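Long-range contact in receptor-like protein kinase ANXUR1 (PDB 6FIG), which probably acts as a malectin-like cell-surface receptor kinase in plant reproduction, passing extracellular signals to a cytoplasmic serine/threonine kinase domain: residues F299-N305 / E344-T350. Sequence-based numbering, arbitrary orientation.
Sequences FNIYINN and EITLQMT. With NAG (2-acetamido-2-deoxy-beta-D-glucopyranose), chain D; NAG (2-acetamido-2-deoxy-beta-D-glucopyranose), chain B.
Ile301 and Leu347 pack side by side on the buried face of an antiparallel strand pair at the middle of a four-stranded sheet in the malectin-like domain. With chi1 at 173°, the Leu347 side chain extends opposite its own amide nitrogen, and CD1 comes within 3.8 Å of both Ile301 CG2 and Ile303 CG1. Further along, Met349 bends at chi3 (57°) and lies alongside Phe299 in an oblique Met-aromatic contact, SD 4.8 Å from the ring centroid. Phe286 of strand 278-287 meets Phe299, while Leu282, Tyr332 and Ile334 pack on Ile303, as in a beta-sandwich core.

The face of Asn300, Tyr302, Gln348 and Thr350 is looser, bridged by sugar and water and more open to solvent towards exposed Asn305. Tyr302 has one ring face under the chain D N-acetylglucosamine, whose C5 approaches CD2 to 3.7 Å in a CH-pi-like fit, while Thr350 CG2 meets the ring edge in plane. Thr350 OG1 turns away to bond Ser266 O. The sugar O6 lies 2.6 Å from Gln348 OE1 and 3.0 Å from Asn305 OD1. A water donates to Gln348 OE1 and accepts from Asn305 N, tying turn to strand; Thr346 OG1, in one of two conformers, also reaches it.

Where strand 299-303 ends, a side-chain carbonyl replaces the next main-chain one: Asn304 OD1 accepts from Thr346 N at 2.8 Å, the donor nearly in line with the CG-OD1 bond.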
loop_
_atom_site.group_PDB
_atom_site.type_symbol
_atom_site.label_atom_id
_atom_site.label_comp_id
_atom_site.label_asym_id
_atom_site.label_seq_id
_atom_site.Cartn_x
_atom_site.Cartn_y
_atom_site.Cartn_z
ATOM N N PHE A 299 -23.606 25.357 16.059
ATOM C CA PHE A 299 -22.599 26.407 15.952
ATOM C C PHE A 299 -22.543 27.075 14.605
ATOM O O PHE A 299 -22.869 26.461 13.570
ATOM C CB PHE A 299 -21.210 25.897 16.371
ATOM C CG PHE A 299 -20.742 24.659 15.664
ATOM C CD1 PHE A 299 -21.146 23.408 16.067
ATOM C CD2 PHE A 299 -19.787 24.758 14.640
ATOM C CE1 PHE A 299 -20.679 22.270 15.437
ATOM C CE2 PHE A 299 -19.321 23.621 14.018
ATOM C CZ PHE A 299 -19.770 22.374 14.424
ATOM N N ASN A 300 -22.100 28.327 14.626
ATOM C CA ASN A 300 -21.937 29.134 13.433
ATOM C C ASN A 300 -20.527 28.965 12.916
ATOM O O ASN A 300 -19.595 28.796 13.697
ATOM C CB ASN A 300 -22.208 30.600 13.731
ATOM C CG ASN A 300 -23.638 30.860 14.165
ATOM O OD1 ASN A 300 -24.583 30.261 13.645
ATOM N ND2 ASN A 300 -23.799 31.732 15.145
ATOM N N ILE A 301 -20.385 29.001 11.593
ATOM C CA ILE A 301 -19.080 28.851 10.935
ATOM C C ILE A 301 -18.935 29.997 9.959
ATOM O O ILE A 301 -19.836 30.225 9.134
ATOM C CB ILE A 301 -18.968 27.530 10.166
ATOM C CG1 ILE A 301 -19.230 26.318 11.075
ATOM C CG2 ILE A 301 -17.594 27.407 9.502
ATOM C CD1 ILE A 301 -19.157 24.986 10.353
ATOM N N TYR A 302 -17.812 30.712 10.056
ATOM C CA TYR A 302 -17.516 31.848 9.184
ATOM C C TYR A 302 -16.188 31.617 8.478
ATOM O O TYR A 302 -15.262 31.041 9.049
ATOM C CB TYR A 302 -17.454 33.139 9.991
ATOM C CG TYR A 302 -18.638 33.338 10.897
ATOM C CD1 TYR A 302 -19.850 33.783 10.395
ATOM C CD2 TYR A 302 -18.533 33.105 12.269
ATOM C CE1 TYR A 302 -20.937 33.990 11.237
ATOM C CE2 TYR A 302 -19.609 33.305 13.116
ATOM C CZ TYR A 302 -20.803 33.743 12.601
ATOM O OH TYR A 302 -21.860 33.937 13.493
ATOM N N ILE A 303 -16.121 32.038 7.212
ATOM C CA ILE A 303 -14.903 31.910 6.411
ATOM C C ILE A 303 -14.644 33.296 5.823
ATOM O O ILE A 303 -15.502 33.839 5.131
ATOM C CB ILE A 303 -15.040 30.836 5.298
ATOM C CG1 ILE A 303 -15.158 29.444 5.924
ATOM C CG2 ILE A 303 -13.829 30.877 4.361
ATOM C CD1 ILE A 303 -15.520 28.305 4.986
ATOM N N ASN A 304 -13.488 33.882 6.128
ATOM C CA ASN A 304 -13.139 35.244 5.695
ATOM C C ASN A 304 -14.234 36.230 6.031
ATOM O O ASN A 304 -14.665 37.020 5.185
ATOM C CB ASN A 304 -12.768 35.284 4.195
ATOM C CG ASN A 304 -11.373 34.788 3.949
ATOM O OD1 ASN A 304 -10.841 34.069 4.768
ATOM N ND2 ASN A 304 -10.788 35.126 2.799
ATOM N N ASN A 305 -14.697 36.132 7.281
ATOM C CA ASN A 305 -15.742 36.993 7.850
ATOM C C ASN A 305 -17.119 36.859 7.200
ATOM O O ASN A 305 -18.023 37.635 7.528
ATOM C CB ASN A 305 -15.293 38.465 7.874
ATOM C CG ASN A 305 -13.985 38.659 8.615
ATOM O OD1 ASN A 305 -13.699 37.954 9.596
ATOM N ND2 ASN A 305 -13.177 39.617 8.152
ATOM N N GLU A 344 -4.849 35.913 3.177
ATOM C CA GLU A 344 -5.229 35.020 4.283
ATOM C C GLU A 344 -6.618 34.428 4.099
ATOM O O GLU A 344 -7.502 35.044 3.501
ATOM C CB GLU A 344 -5.175 35.754 5.628
ATOM C CG GLU A 344 -3.756 36.041 6.122
ATOM C CD GLU A 344 -3.669 37.157 7.166
ATOM O OE1 GLU A 344 -4.701 37.780 7.504
ATOM O OE2 GLU A 344 -2.546 37.436 7.650
ATOM N N ILE A 345 -6.780 33.218 4.614
ATOM C CA ILE A 345 -8.079 32.615 4.848
ATOM C C ILE A 345 -8.206 32.480 6.363
ATOM O O ILE A 345 -7.281 32.005 7.031
ATOM C CB ILE A 345 -8.222 31.254 4.161
ATOM C CG1 ILE A 345 -8.424 31.466 2.651
ATOM C CG2 ILE A 345 -9.391 30.438 4.746
ATOM C CD1 ILE A 345 -8.274 30.204 1.849
ATOM N N THR A 346 -9.340 32.942 6.897
ATOM C CA THR A 346 -9.660 32.735 8.304
ATOM C C THR A 346 -10.861 31.820 8.402
ATOM O O THR A 346 -11.812 31.928 7.619
ATOM C CB THR A 346 -9.969 34.042 9.053
ATOM O OG1 THR A 346 -11.067 34.727 8.432
ATOM C CG2 THR A 346 -8.743 34.935 9.091
ATOM N N LEU A 347 -10.813 30.889 9.346
ATOM C CA LEU A 347 -11.957 30.022 9.617
ATOM C C LEU A 347 -12.344 30.296 11.058
ATOM O O LEU A 347 -11.468 30.283 11.922
ATOM C CB LEU A 347 -11.582 28.571 9.434
ATOM C CG LEU A 347 -12.631 27.555 9.855
ATOM C CD1 LEU A 347 -13.867 27.645 8.986
ATOM C CD2 LEU A 347 -12.054 26.153 9.796
ATOM N N GLN A 348 -13.626 30.576 11.318
ATOM C CA GLN A 348 -14.055 30.892 12.695
ATOM C C GLN A 348 -15.296 30.118 13.036
ATOM O O GLN A 348 -16.132 29.916 12.179
ATOM C CB GLN A 348 -14.322 32.374 12.859
ATOM C CG GLN A 348 -13.082 33.221 12.667
ATOM C CD GLN A 348 -13.396 34.679 12.705
ATOM O OE1 GLN A 348 -14.088 35.195 11.821
ATOM N NE2 GLN A 348 -12.927 35.364 13.751
ATOM N N MET A 349 -15.382 29.649 14.275
ATOM C CA MET A 349 -16.628 29.069 14.766
ATOM C C MET A 349 -16.950 29.529 16.181
ATOM O O MET A 349 -16.067 29.827 16.977
ATOM C CB MET A 349 -16.665 27.543 14.626
ATOM C CG MET A 349 -15.533 26.765 15.245
ATOM S SD MET A 349 -15.690 24.994 14.861
ATOM C CE MET A 349 -15.724 24.939 13.111
ATOM N N THR A 350 -18.252 29.580 16.466
ATOM C CA THR A 350 -18.758 30.092 17.737
ATOM C C THR A 350 -20.128 29.448 17.914
ATOM O O THR A 350 -20.748 29.070 16.925
ATOM C CB THR A 350 -18.826 31.644 17.733
ATOM O OG1 THR A 350 -19.108 32.162 19.049
ATOM C CG2 THR A 350 -19.886 32.164 16.766
HETATM C C1 NAG D . -16.993 35.666 15.326
HETATM C C2 NAG D . -17.577 36.865 16.044
HETATM C C3 NAG D . -18.531 37.638 15.140
HETATM C C4 NAG D . -17.942 37.881 13.761
HETATM C C5 NAG D . -17.485 36.555 13.169
HETATM C C6 NAG D . -16.941 36.621 11.746
HETATM C C7 NAG D . -17.865 36.518 18.466
HETATM C C8 NAG D . -18.738 35.870 19.511
HETATM N N2 NAG D . -18.276 36.332 17.208
HETATM O O3 NAG D . -18.832 38.891 15.753
HETATM O O4 NAG D . -18.948 38.431 12.906
HETATM O O5 NAG D . -16.485 36.058 14.049
HETATM O O6 NAG D . -15.680 37.296 11.708
HETATM O O7 NAG D . -16.865 37.166 18.763
HETATM C C1 NAG B . -18.444 39.597 12.252
HETATM C C2 NAG B . -19.350 40.003 11.104
HETATM C C3 NAG B . -18.682 41.166 10.382
HETATM C C4 NAG B . -18.379 42.322 11.345
HETATM C C5 NAG B . -17.695 41.840 12.636
HETATM C C6 NAG B . -17.700 42.918 13.716
HETATM C C7 NAG B . -20.688 38.132 10.210
HETATM C C8 NAG B . -20.755 37.062 9.158
HETATM N N2 NAG B . -19.598 38.908 10.175
HETATM O O3 NAG B . -19.540 41.613 9.328
HETATM O O4 NAG B . -17.546 43.283 10.672
HETATM O O5 NAG B . -18.344 40.677 13.175
HETATM O O6 NAG B . -18.882 42.807 14.524
HETATM O O7 NAG B . -21.580 38.260 11.036
HETATM O O HOH W 1 -13.846 34.077 9.305
#